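Local coordinates for protein ribulose bisphosphate carboxylase small chain (Galdieria sulphuraria, PDB 4F0H) that forms the small subunit of the CO2-fixing enzyme ribulose bisphosphate carboxylase, packing with large subunits and other small subunits in the assembled holoenzyme, at residues Y79-G84 against I95-V100; I33-T38 against F66-C71; H105-N110 against A127-K132; Q22-I27 against T59-V64. One frame throughout, in Å; residues are numbered along the deposited sequence.

Contact 1: residues Y79-G84 against I95-V100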
loop_
_atom_site.group_PDB
_atom_site.type_symbol
_atom_site.label_atom_id
_atom_site.label_comp_id
_atom_site.label_asym_id
_atom_site.label_seq_id
_atom_site.Cartn_x
_atom_site.Cartn_y
_atom_site.Cartn_z
ATOM N N TYR B 79 46.045 16.147 -14.024
ATOM C CA TYR B 79 45.258 16.511 -15.242
ATOM C C TYR B 79 44.870 17.940 -15.095
ATOM O O TYR B 79 44.548 18.379 -13.948
ATOM C CB TYR B 79 43.943 15.707 -15.296
ATOM C CG TYR B 79 44.194 14.286 -15.673
ATOM C CD1 TYR B 79 44.203 13.882 -16.987
ATOM C CD2 TYR B 79 44.484 13.346 -14.695
ATOM C CE1 TYR B 79 44.541 12.581 -17.292
ATOM C CE2 TYR B 79 44.782 12.040 -15.010
ATOM C CZ TYR B 79 44.832 11.671 -16.324
ATOM O OH TYR B 79 45.088 10.310 -16.629
ATOM N N ILE B 80 44.845 18.655 -16.222
ATOM C CA ILE B 80 44.487 20.101 -16.283
ATOM C C ILE B 80 43.663 20.237 -17.523
ATOM O O ILE B 80 44.047 19.723 -18.629
ATOM C CB ILE B 80 45.784 21.009 -16.416
ATOM C CG1 ILE B 80 46.828 20.654 -15.314
ATOM C CG2 ILE B 80 45.438 22.493 -16.506
ATOM C CD1 ILE B 80 48.160 21.503 -15.379
ATOM N N LYS B 81 42.541 20.953 -17.385
ATOM C CA LYS B 81 41.672 21.199 -18.490
ATOM C C LYS B 81 41.291 22.642 -18.640
ATOM O O LYS B 81 41.332 23.431 -17.684
ATOM C CB LYS B 81 40.386 20.371 -18.398
ATOM C CG LYS B 81 39.607 20.584 -17.083
ATOM C CD LYS B 81 38.337 19.753 -17.079
ATOM C CE LYS B 81 37.306 20.229 -16.050
ATOM N NZ LYS B 81 36.421 19.066 -15.755
ATOM N N VAL B 82 40.869 22.978 -19.853
ATOM C CA VAL B 82 40.407 24.334 -20.076
ATOM C C VAL B 82 38.951 24.255 -20.339
ATOM O O VAL B 82 38.518 23.328 -21.049
ATOM C CB VAL B 82 41.151 25.005 -21.271
ATOM C CG1 VAL B 82 40.586 26.396 -21.490
ATOM C CG2 VAL B 82 42.634 25.118 -20.933
ATOM N N VAL B 83 38.179 25.184 -19.791
ATOM C CA VAL B 83 36.733 25.027 -19.855
ATOM C C VAL B 83 36.148 26.330 -20.356
ATOM O O VAL B 83 36.584 27.369 -19.934
ATOM C CB VAL B 83 36.152 24.716 -18.438
ATOM C CG1 VAL B 83 34.677 24.529 -18.511
ATOM C CG2 VAL B 83 36.678 23.417 -17.925
ATOM N N GLY B 84 35.188 26.299 -21.278
ATOM C CA GLY B 84 34.596 27.579 -21.740
ATOM C C GLY B 84 33.131 27.580 -21.382
ATOM O O GLY B 84 32.378 26.647 -21.796
ATOM N N ILE B 95 30.275 24.794 -22.725
ATOM C CA ILE B 95 30.133 24.378 -24.085
ATOM C C ILE B 95 31.415 23.789 -24.703
ATOM O O ILE B 95 31.384 23.391 -25.855
ATOM C CB ILE B 95 29.560 25.473 -25.045
ATOM C CG1 ILE B 95 30.566 26.573 -25.281
ATOM C CG2 ILE B 95 28.163 26.029 -24.583
ATOM C CD1 ILE B 95 30.251 27.330 -26.684
ATOM N N ILE B 96 32.525 23.737 -23.953
ATOM C CA ILE B 96 33.707 23.063 -24.439
ATOM C C ILE B 96 34.603 22.839 -23.224
ATOM O O ILE B 96 34.622 23.697 -22.301
ATOM C CB ILE B 96 34.422 23.907 -25.521
ATOM C CG1 ILE B 96 35.608 23.173 -26.092
ATOM C CG2 ILE B 96 34.938 25.212 -24.965
ATOM C CD1 ILE B 96 36.271 23.900 -27.223
ATOM N N SER B 97 35.319 21.721 -23.214
ATOM C CA SER B 97 36.218 21.331 -22.062
ATOM C C SER B 97 37.246 20.309 -22.570
ATOM O O SER B 97 36.871 19.223 -22.992
ATOM C CB SER B 97 35.377 20.757 -20.943
ATOM O OG SER B 97 36.136 20.149 -19.920
ATOM N N PHE B 98 38.537 20.674 -22.602
ATOM C CA PHE B 98 39.515 19.739 -23.125
ATOM C C PHE B 98 40.789 19.740 -22.270
ATOM O O PHE B 98 41.186 20.741 -21.577
ATOM C CB PHE B 98 39.820 20.069 -24.598
ATOM C CG PHE B 98 40.311 21.451 -24.789
ATOM C CD1 PHE B 98 39.425 22.489 -25.006
ATOM C CD2 PHE B 98 41.680 21.732 -24.740
ATOM C CE1 PHE B 98 39.881 23.776 -25.182
ATOM C CE2 PHE B 98 42.138 23.023 -24.907
ATOM C CZ PHE B 98 41.218 24.056 -25.114
ATOM N N ILE B 99 41.440 18.602 -22.325
ATOM C CA ILE B 99 42.605 18.352 -21.564
ATOM C C ILE B 99 43.828 19.013 -22.223
ATOM O O ILE B 99 44.055 18.887 -23.439
ATOM C CB ILE B 99 42.898 16.834 -21.439
ATOM C CG1 ILE B 99 41.700 16.078 -20.876
ATOM C CG2 ILE B 99 44.134 16.576 -20.573
ATOM C CD1 ILE B 99 41.451 16.324 -19.515
ATOM N N VAL B 100 44.605 19.708 -21.380
ATOM C CA VAL B 100 45.884 20.381 -21.784
ATOM C C VAL B 100 47.076 19.896 -20.978
ATOM O O VAL B 100 48.223 20.338 -21.182
ATOM C CB VAL B 100 45.815 21.909 -21.636
ATOM C CG1 VAL B 100 44.764 22.472 -22.493
ATOM C CG2 VAL B 100 45.609 22.295 -20.141
HETATM O O HOH W 1 34.452 19.446 -17.767
#
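Lys81 and Ile99 face each other as a non-hydrogen-bonded pair in an antiparallel hairpin. Val82 with Phe98 is the next, hydrogen-bonded pair: Val82 N gives to Phe98 O at 2.8 Å, and Phe98 N returns a bond to Val82 O at 3.1 Å. From Lys81, CB starts 3.3 Å from Phe98 O. The first torsion (chi1 56°) sets CG between the backbone N and the carbonyl carbon, and the chain runs out extended from there. CD passes Ser97 OG at 3.6 Å, with CE slightly farther from it. At the tip, NZ donates to a water 2.8 Å away that is also hydrogen-bonded to Ser97 OG, so the ammonium reaches the serine through a bridge; Lys81 also makes a cation-pi contact with Trp48. On the other face Val82 CB lies over the Phe98 ring, offset toward its rim, and Val100 packs CG1 on Val82 CG2 (3.7 Å) and CG2 on Ile80 CG2 (3.6 Å). Strand 32-38 bonds to the other edge of strand 79-86. Helices 61-74 and 16-28 cover the face of Ile80, Val82, Phe98 and Val100, while Ser97, on the reverse face, packs against an aromatic side chain of another protein's chain, probably the large subunit.

Contact 2: residues I33-T38 against F66-C71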
loop_
_atom_site.group_PDB
_atom_site.type_symbol
_atom_site.label_atom_id
_atom_site.label_comp_id
_atom_site.label_asym_id
_atom_site.label_seq_id
_atom_site.Cartn_x
_atom_site.Cartn_y
_atom_site.Cartn_z
ATOM N N ILE B 33 36.606 31.872 -19.547
ATOM C CA ILE B 33 37.542 30.767 -19.717
ATOM C C ILE B 33 38.136 30.364 -18.381
ATOM O O ILE B 33 38.713 31.221 -17.700
ATOM C CB ILE B 33 38.649 31.166 -20.733
ATOM C CG1 ILE B 33 38.025 31.453 -22.084
ATOM C CG2 ILE B 33 39.830 30.157 -20.742
ATOM C CD1 ILE B 33 38.870 32.241 -22.975
ATOM N N GLY B 34 37.964 29.080 -18.002
ATOM C CA GLY B 34 38.441 28.571 -16.740
ATOM C C GLY B 34 39.508 27.490 -16.913
ATOM O O GLY B 34 39.445 26.677 -17.858
ATOM N N ILE B 35 40.486 27.481 -16.024
ATOM C CA ILE B 35 41.534 26.484 -16.051
ATOM C C ILE B 35 41.341 25.678 -14.741
ATOM O O ILE B 35 41.300 26.261 -13.639
ATOM C CB ILE B 35 42.918 27.151 -16.028
ATOM C CG1 ILE B 35 43.246 27.779 -17.362
ATOM C CG2 ILE B 35 44.053 26.095 -15.725
ATOM C CD1 ILE B 35 44.361 28.830 -17.241
ATOM N N GLU B 36 41.215 24.348 -14.834
ATOM C CA GLU B 36 40.884 23.539 -13.642
ATOM C C GLU B 36 41.782 22.289 -13.653
ATOM O O GLU B 36 42.158 21.778 -14.742
ATOM C CB GLU B 36 39.447 23.112 -13.689
ATOM C CG GLU B 36 38.474 24.289 -13.964
ATOM C CD GLU B 36 36.958 23.902 -13.831
ATOM O OE1 GLU B 36 36.106 24.802 -13.770
ATOM O OE2 GLU B 36 36.600 22.731 -13.757
ATOM N N TYR B 37 42.094 21.787 -12.480
ATOM C CA TYR B 37 43.041 20.698 -12.402
ATOM C C TYR B 37 42.632 19.634 -11.381
ATOM O O TYR B 37 41.940 19.908 -10.442
ATOM C CB TYR B 37 44.454 21.228 -12.110
ATOM C CG TYR B 37 44.600 21.898 -10.774
ATOM C CD1 TYR B 37 44.342 23.210 -10.614
ATOM C CD2 TYR B 37 45.047 21.168 -9.676
ATOM C CE1 TYR B 37 44.402 23.800 -9.381
ATOM C CE2 TYR B 37 45.194 21.732 -8.461
ATOM C CZ TYR B 37 44.899 23.078 -8.335
ATOM O OH TYR B 37 45.053 23.671 -7.134
ATOM N N THR B 38 43.050 18.395 -11.569
ATOM C CA THR B 38 42.626 17.417 -10.576
ATOM C C THR B 38 43.548 16.237 -10.619
ATOM O O THR B 38 44.141 15.963 -11.663
ATOM C CB THR B 38 41.201 16.900 -10.842
ATOM O OG1 THR B 38 40.768 16.257 -9.641
ATOM C CG2 THR B 38 41.195 15.826 -11.935
ATOM N N PHE B 66 49.346 31.961 -20.714
ATOM C CA PHE B 66 50.308 32.149 -19.678
ATOM C C PHE B 66 49.896 31.433 -18.431
ATOM O O PHE B 66 50.730 30.780 -17.777
ATOM C CB PHE B 66 50.500 33.624 -19.343
ATOM C CG PHE B 66 51.395 33.830 -18.164
ATOM C CD1 PHE B 66 52.757 33.723 -18.303
ATOM C CD2 PHE B 66 50.863 34.133 -16.904
ATOM C CE1 PHE B 66 53.596 33.899 -17.221
ATOM C CE2 PHE B 66 51.691 34.316 -15.789
ATOM C CZ PHE B 66 53.069 34.190 -15.947
ATOM N N GLU B 67 48.623 31.595 -18.050
ATOM C CA GLU B 67 48.076 30.832 -16.940
ATOM C C GLU B 67 48.099 29.348 -17.161
ATOM O O GLU B 67 48.314 28.604 -16.230
ATOM C CB GLU B 67 46.666 31.222 -16.670
ATOM C CG GLU B 67 46.510 32.606 -16.268
ATOM C CD GLU B 67 47.238 32.957 -14.971
ATOM O OE1 GLU B 67 47.563 32.078 -14.100
ATOM O OE2 GLU B 67 47.498 34.166 -14.829
ATOM N N ILE B 68 47.824 28.893 -18.375
ATOM C CA ILE B 68 47.873 27.446 -18.652
ATOM C C ILE B 68 49.278 26.903 -18.338
ATOM O O ILE B 68 49.468 25.842 -17.717
ATOM C CB ILE B 68 47.570 27.151 -20.140
ATOM C CG1 ILE B 68 46.119 27.534 -20.491
ATOM C CG2 ILE B 68 47.865 25.679 -20.478
ATOM C CD1 ILE B 68 45.758 27.145 -21.931
ATOM N N ASN B 69 50.271 27.666 -18.734
ATOM C CA ASN B 69 51.647 27.275 -18.537
ATOM C C ASN B 69 52.112 27.412 -17.107
ATOM O O ASN B 69 52.837 26.547 -16.588
ATOM C CB ASN B 69 52.536 27.970 -19.588
ATOM C CG ASN B 69 52.502 27.198 -20.907
ATOM O OD1 ASN B 69 52.693 26.018 -20.886
ATOM N ND2 ASN B 69 52.149 27.834 -22.008
ATOM N N ALA B 70 51.648 28.471 -16.454
ATOM C CA ALA B 70 51.815 28.590 -15.023
ATOM C C ALA B 70 51.156 27.370 -14.299
ATOM O O ALA B 70 51.752 26.752 -13.383
ATOM C CB ALA B 70 51.200 29.929 -14.549
ATOM N N CYS B 71 49.943 26.982 -14.728
ATOM C CA CYS B 71 49.316 25.807 -14.065
ATOM C C CYS B 71 50.149 24.515 -14.302
ATOM O O CYS B 71 50.408 23.746 -13.353
ATOM C CB CYS B 71 47.888 25.620 -14.488
ATOM S SG CYS B 71 47.044 24.381 -13.478
#
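Ile35 is the bump of the strand, and the helix receives it at Glu67, Ile68 and Cys71. Its CD1 goes deepest, 3.4 Å from Glu67 CB and 3.6 Å from Ile68 N, so the methyl rests against the helical backbone as well as on side chains; Ile68 CG1 closes in on the same methyl at 3.9 Å. Chi1 of -74° sets Ile35 CG1 beside the backbone N and CG2 anti to it. CD1, at the end of the CG1 branch, fills the hollow at Glu67 and Ile68, while CG2 meets Cys71 one helical turn on, where CB lies 4.1 Å away.

Cys71 is the answering bump. With SG anti to its backbone N (chi1 -170°), the sulfur reaches Ile35 CG2 and Tyr37 CD1 together. It stands 4.9 Å from the centre of the Tyr37 ring and 45° off the ring normal, an oblique sulfur-aromatic contact. Glu67 lends only its aliphatic base: its side chain crosses that of Ile35 at about a right angle, then bends away beyond CG, and OE1 takes a hydrogen bond from Trp51 NE1.

The strand and helix segments run almost parallel, with axes 9.6 Å apart; this is the helix-on-sheet packing of the Rubisco small subunit, helix 61-74 lying on the antiparallel sheet. Ile80 of strand 79-86 touches both Ile35 and Cys71, Ile19 of helix 16-28 packs on Ile68, and Phe78 meets Tyr37 ring to ring, edge-to-face.

Contact 3: residues H105-N110 against A127-K132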
loop_
_atom_site.group_PDB
_atom_site.type_symbol
_atom_site.label_atom_id
_atom_site.label_comp_id
_atom_site.label_asym_id
_atom_site.label_seq_id
_atom_site.Cartn_x
_atom_site.Cartn_y
_atom_site.Cartn_z
ATOM N N HIS B 105 51.983 8.800 -16.389
ATOM C CA HIS B 105 51.427 7.452 -16.539
ATOM C C HIS B 105 50.079 7.410 -15.859
ATOM O O HIS B 105 49.951 7.825 -14.717
ATOM C CB HIS B 105 52.372 6.397 -15.943
ATOM C CG HIS B 105 51.787 5.024 -15.931
ATOM N ND1 HIS B 105 51.378 4.389 -14.768
ATOM C CD2 HIS B 105 51.506 4.170 -16.947
ATOM C CE1 HIS B 105 50.890 3.196 -15.072
ATOM N NE2 HIS B 105 50.956 3.039 -16.385
ATOM N N GLU B 106 49.077 6.915 -16.562
ATOM C CA GLU B 106 47.733 6.684 -15.979
ATOM C C GLU B 106 47.469 5.180 -15.722
ATOM O O GLU B 106 47.311 4.426 -16.664
ATOM C CB GLU B 106 46.644 7.208 -16.911
ATOM C CG GLU B 106 45.184 6.970 -16.348
ATOM C CD GLU B 106 45.048 7.553 -14.904
ATOM O OE1 GLU B 106 44.850 6.766 -13.969
ATOM O OE2 GLU B 106 45.159 8.787 -14.680
ATOM N N PRO B 107 47.435 4.741 -14.457
ATOM C CA PRO B 107 47.125 3.325 -14.196
ATOM C C PRO B 107 45.643 2.945 -14.374
ATOM O O PRO B 107 45.353 1.752 -14.583
ATOM C CB PRO B 107 47.516 3.142 -12.739
ATOM C CG PRO B 107 47.182 4.466 -12.139
ATOM C CD PRO B 107 47.695 5.463 -13.212
ATOM N N GLY B 108 44.712 3.920 -14.279
ATOM C CA GLY B 108 43.310 3.606 -14.591
ATOM C C GLY B 108 42.499 3.322 -13.325
ATOM O O GLY B 108 42.716 3.953 -12.292
ATOM N N PHE B 109 41.545 2.395 -13.426
ATOM C CA PHE B 109 40.451 2.277 -12.454
ATOM C C PHE B 109 40.227 0.889 -11.949
ATOM O O PHE B 109 40.312 -0.012 -12.708
ATOM C CB PHE B 109 39.116 2.714 -13.048
ATOM C CG PHE B 109 39.039 4.202 -13.326
ATOM C CD1 PHE B 109 39.323 4.706 -14.587
ATOM C CD2 PHE B 109 38.688 5.080 -12.330
ATOM C CE1 PHE B 109 39.235 6.091 -14.843
ATOM C CE2 PHE B 109 38.602 6.450 -12.593
ATOM C CZ PHE B 109 38.873 6.956 -13.849
ATOM N N ASN B 110 39.963 0.740 -10.657
ATOM C CA ASN B 110 39.526 -0.519 -10.109
ATOM C C ASN B 110 38.017 -0.587 -10.288
ATOM O O ASN B 110 37.365 0.402 -10.095
ATOM C CB ASN B 110 39.890 -0.648 -8.605
ATOM C CG ASN B 110 39.717 -2.132 -8.081
ATOM O OD1 ASN B 110 39.561 -3.111 -8.879
ATOM N ND2 ASN B 110 39.736 -2.285 -6.785
ATOM N N ALA B 127 39.717 5.291 -8.972
ATOM C CA ALA B 127 40.967 5.422 -9.675
ATOM C C ALA B 127 42.100 4.878 -8.794
ATOM O O ALA B 127 42.165 5.190 -7.601
ATOM C CB ALA B 127 41.226 6.905 -10.061
ATOM N N TYR B 128 43.029 4.122 -9.380
ATOM C CA TYR B 128 44.105 3.581 -8.559
ATOM C C TYR B 128 44.887 4.649 -7.844
ATOM O O TYR B 128 45.262 4.486 -6.700
ATOM C CB TYR B 128 45.047 2.748 -9.445
ATOM C CG TYR B 128 44.391 1.441 -9.735
ATOM C CD1 TYR B 128 43.964 1.105 -11.028
ATOM C CD2 TYR B 128 44.138 0.560 -8.698
ATOM C CE1 TYR B 128 43.345 -0.082 -11.276
ATOM C CE2 TYR B 128 43.505 -0.675 -8.959
ATOM C CZ TYR B 128 43.101 -0.975 -10.220
ATOM O OH TYR B 128 42.485 -2.209 -10.459
ATOM N N GLU B 129 45.135 5.784 -8.485
ATOM C CA GLU B 129 45.958 6.757 -7.752
ATOM C C GLU B 129 45.239 7.252 -6.494
ATOM O O GLU B 129 45.865 7.789 -5.609
ATOM C CB GLU B 129 46.407 7.888 -8.644
ATOM C CG GLU B 129 47.440 7.334 -9.631
ATOM C CD GLU B 129 48.729 6.913 -8.910
ATOM O OE1 GLU B 129 49.349 7.767 -8.197
ATOM O OE2 GLU B 129 49.107 5.743 -9.056
ATOM N N THR B 130 43.923 7.078 -6.397
ATOM C CA THR B 130 43.262 7.662 -5.221
ATOM C C THR B 130 43.329 6.692 -4.055
ATOM O O THR B 130 42.825 7.001 -2.993
ATOM C CB THR B 130 41.775 7.996 -5.476
ATOM O OG1 THR B 130 41.089 6.797 -5.847
ATOM C CG2 THR B 130 41.629 9.010 -6.575
ATOM N N TYR B 131 43.909 5.500 -4.256
ATOM C CA TYR B 131 44.257 4.774 -3.076
ATOM C C TYR B 131 45.451 5.419 -2.373
ATOM O O TYR B 131 45.815 4.975 -1.279
ATOM C CB TYR B 131 44.563 3.303 -3.354
ATOM C CG TYR B 131 43.363 2.498 -3.774
ATOM C CD1 TYR B 131 42.397 2.130 -2.850
ATOM C CD2 TYR B 131 43.218 2.077 -5.087
ATOM C CE1 TYR B 131 41.334 1.340 -3.208
ATOM C CE2 TYR B 131 42.150 1.301 -5.457
ATOM C CZ TYR B 131 41.208 0.957 -4.522
ATOM O OH TYR B 131 40.171 0.183 -4.889
ATOM N N LYS B 132 46.033 6.479 -2.951
ATOM C CA LYS B 132 47.165 7.229 -2.299
ATOM C C LYS B 132 46.701 8.599 -1.880
ATOM O O LYS B 132 45.784 9.100 -2.498
ATOM C CB LYS B 132 48.283 7.451 -3.275
ATOM C CG LYS B 132 48.802 6.168 -3.918
ATOM C CD LYS B 132 49.940 6.565 -4.819
ATOM C CE LYS B 132 50.492 5.416 -5.632
ATOM N NZ LYS B 132 50.956 6.120 -6.858
HETATM O O HOH W 2 44.332 6.460 -11.350
#
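Tyr128 lies against the backbone of Gly108, Phe109 and Asn110. Its N donates a 2.9 Å bond to Gly108 O, its CE1 comes within 3.3 Å of Phe109 C, and Asn110 N sits over one ring face, offset toward the rim. Asn110 sends its ND2 to Tyr131 OH at 3.1 Å; this bond is straight (179°), with the hydroxyl in the amide plane. Pro107 CG rests on Tyr128 CB and Glu129 CG, both 3.8 Å away, and Phe109 CE2 touches Ala127 CB. Phe109 and Ala127 pair where strands 109-115 and 121-127 meet at the base of the C-terminal hairpin; the chain then enters a 3-10 turn. This hairpin is a feature of red-type small subunits, and here its base meets other copies: Tyr128 OH hydrogen-bonds to Thr130 O of a second small subunit, and Thr130 O likewise receives Tyr128 OH of a third. Behind the first shell, one water donates to Glu106 OE1 and Gly108 O and accepts from Glu129 N, tying loop to turn. Glu106 OE1 also takes Gly108 N on its anti lone pair, fixing a glycine whose backbone angles (phi 98°, psi -145°) would jam a side chain. Ala127 O receives both the N and the OG1 of Thr130, and Glu129 is held by a salt bridge from Lys132 NZ to its OE1 at 2.7 Å.

Contact 4: residues Q22-I27 against T59-V64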
loop_
_atom_site.group_PDB
_atom_site.type_symbol
_atom_site.label_atom_id
_atom_site.label_comp_id
_atom_site.label_asym_id
_atom_site.label_seq_id
_atom_site.Cartn_x
_atom_site.Cartn_y
_atom_site.Cartn_z
ATOM N N GLN B 22 42.200 27.121 -30.188
ATOM C CA GLN B 22 41.001 26.896 -29.389
ATOM C C GLN B 22 40.647 28.098 -28.489
ATOM O O GLN B 22 39.477 28.408 -28.346
ATOM C CB GLN B 22 41.044 25.587 -28.599
ATOM C CG GLN B 22 41.305 24.318 -29.405
ATOM C CD GLN B 22 40.282 24.111 -30.465
ATOM O OE1 GLN B 22 39.064 24.276 -30.240
ATOM N NE2 GLN B 22 40.762 23.816 -31.671
ATOM N N ILE B 23 41.616 28.785 -27.914
ATOM C CA ILE B 23 41.291 30.023 -27.176
ATOM C C ILE B 23 40.642 31.072 -28.118
ATOM O O ILE B 23 39.616 31.673 -27.785
ATOM C CB ILE B 23 42.536 30.649 -26.525
ATOM C CG1 ILE B 23 43.334 29.650 -25.686
ATOM C CG2 ILE B 23 42.172 31.767 -25.606
ATOM C CD1 ILE B 23 42.468 28.632 -25.076
ATOM N N ASP B 24 41.241 31.289 -29.300
ATOM C CA ASP B 24 40.610 32.137 -30.317
ATOM C C ASP B 24 39.109 31.787 -30.524
ATOM O O ASP B 24 38.235 32.647 -30.547
ATOM C CB ASP B 24 41.380 32.000 -31.627
ATOM C CG ASP B 24 42.701 32.803 -31.628
ATOM O OD1 ASP B 24 43.651 32.417 -32.330
ATOM O OD2 ASP B 24 42.800 33.836 -30.921
ATOM N N TYR B 25 38.798 30.503 -30.651
ATOM C CA TYR B 25 37.429 30.142 -30.900
ATOM C C TYR B 25 36.565 30.571 -29.676
ATOM O O TYR B 25 35.507 31.223 -29.799
ATOM C CB TYR B 25 37.356 28.612 -31.188
ATOM C CG TYR B 25 35.959 28.032 -31.014
ATOM C CD1 TYR B 25 35.007 28.097 -32.031
ATOM C CD2 TYR B 25 35.613 27.389 -29.794
ATOM C CE1 TYR B 25 33.700 27.573 -31.835
ATOM C CE2 TYR B 25 34.331 26.863 -29.577
ATOM C CZ TYR B 25 33.379 26.969 -30.596
ATOM O OH TYR B 25 32.126 26.432 -30.326
ATOM N N MET B 26 37.022 30.182 -28.490
ATOM C CA MET B 26 36.320 30.553 -27.259
ATOM C C MET B 26 36.038 32.052 -27.179
ATOM O O MET B 26 34.958 32.481 -26.769
ATOM C CB MET B 26 37.092 30.065 -26.018
ATOM C CG MET B 26 37.378 28.563 -26.168
ATOM S SD MET B 26 38.278 27.903 -24.773
ATOM C CE MET B 26 37.135 28.234 -23.492
ATOM N N ILE B 27 37.032 32.839 -27.572
ATOM C CA ILE B 27 36.945 34.281 -27.501
ATOM C C ILE B 27 35.918 34.757 -28.493
ATOM O O ILE B 27 35.122 35.631 -28.192
ATOM C CB ILE B 27 38.294 34.936 -27.771
ATOM C CG1 ILE B 27 39.313 34.655 -26.641
ATOM C CG2 ILE B 27 38.172 36.473 -27.928
ATOM C CD1 ILE B 27 40.648 35.328 -26.933
ATOM N N THR B 59 40.643 39.151 -24.752
ATOM C CA THR B 59 40.605 39.625 -26.141
ATOM C C THR B 59 41.828 39.151 -26.885
ATOM O O THR B 59 41.960 39.386 -28.033
ATOM C CB THR B 59 40.558 41.182 -26.230
ATOM O OG1 THR B 59 41.681 41.724 -25.533
ATOM C CG2 THR B 59 39.347 41.727 -25.581
ATOM N N ASP B 60 42.721 38.465 -26.191
ATOM C CA ASP B 60 43.958 37.994 -26.761
ATOM C C ASP B 60 44.300 36.653 -26.087
ATOM O O ASP B 60 44.272 36.540 -24.861
ATOM C CB ASP B 60 45.009 39.057 -26.454
ATOM C CG ASP B 60 46.436 38.565 -26.624
ATOM O OD1 ASP B 60 46.728 37.734 -27.501
ATOM O OD2 ASP B 60 47.287 39.063 -25.869
ATOM N N PRO B 61 44.682 35.640 -26.864
ATOM C CA PRO B 61 44.940 34.368 -26.200
ATOM C C PRO B 61 46.107 34.346 -25.191
ATOM O O PRO B 61 46.186 33.404 -24.405
ATOM C CB PRO B 61 45.214 33.398 -27.377
ATOM C CG PRO B 61 44.788 34.115 -28.608
ATOM C CD PRO B 61 44.976 35.580 -28.300
ATOM N N ALA B 62 46.981 35.363 -25.213
ATOM C CA ALA B 62 48.259 35.388 -24.432
ATOM C C ALA B 62 48.139 35.154 -22.915
ATOM O O ALA B 62 48.842 34.300 -22.350
ATOM C CB ALA B 62 48.998 36.707 -24.680
ATOM N N PRO B 63 47.281 35.946 -22.246
ATOM C CA PRO B 63 47.092 35.829 -20.814
ATOM C C PRO B 63 46.562 34.433 -20.446
ATOM O O PRO B 63 46.951 33.859 -19.418
ATOM C CB PRO B 63 46.049 36.902 -20.505
ATOM C CG PRO B 63 46.252 37.927 -21.568
ATOM C CD PRO B 63 46.577 37.126 -22.801
ATOM N N VAL B 64 45.722 33.886 -21.300
ATOM C CA VAL B 64 45.197 32.571 -21.070
ATOM C C VAL B 64 46.338 31.523 -21.170
ATOM O O VAL B 64 46.497 30.705 -20.264
ATOM C CB VAL B 64 44.121 32.277 -22.086
ATOM C CG1 VAL B 64 43.576 30.842 -21.913
ATOM C CG2 VAL B 64 43.034 33.304 -21.965
#
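Ile23 meets Pro61 and Val64 through two branches set by its first torsion: chi1 of -51° leaves CG2 anti to the backbone N and CG1 beside it. The second torsion, -32°, lies about halfway between staggered and eclipsed, a somewhat strained setting for CD1. Ile27 is relaxed by comparison, its chi2 of 180° carrying CD1 straight out to the start of the other helix. These residues join helix 16-28 to the first turn of helix 61-74, the two helices that lie on one face of the antiparallel sheet in the Rubisco small subunit.

Pro61 is the main bump of the 59-64 segment. Ile23 CG2 rests on its CA and CB, the nearer (CA) at 3.8 Å. Val64 comes tip to tip with Ile23, its CG1 touching both CG1 and CD1 of the isoleucine at 4.0 Å and its CG2 meeting the CG2 branch. One turn along, Ile27 CD1 lies against backbone, 3.8 Å from Asp60 N.

Two carboxylates lie at the margin. Asp60 is the N-cap of helix 61-74, with its OD1 accepting a weak, 3.3 Å capping bond from Ala62 N. Asp24 OD1 is in a salt bridge with Lys20, which may temper any repulsion between Asp24 and Asp60, whose OD1 lies 6.5 Å from Asp24 OD2. Beyond the pair, Val64 and Met26 both reach Ile33 of strand 32-38. Asp24 crosses the proline obliquely, and its OD2 comes to 3.1 Å from Pro61 CG.

Contacts 1 and 2 are buried and meet in one sheet, where strands 79-86 and 32-38 are neighbours; Val83 N probably bonds to Gly34 O and Lys81 N to Glu36 O. Contacts 2 and 4 share helix 61-74 and touch through strand 32-38. The chemistry changes with place: contact 1 is a backbone ladder with one apolar and one mixed face, contact 2 is almost pure hydrocarbon and sulfur, and contact 4, only partly buried, adds carboxylates at its margin. Contact 3 lies far out, about 33 Å from contact 4 between centres, but is buried in the assembly against other small subunits and rich in polar bonds; Tyr79 OH to Glu106 OE2 connects it with contact 1.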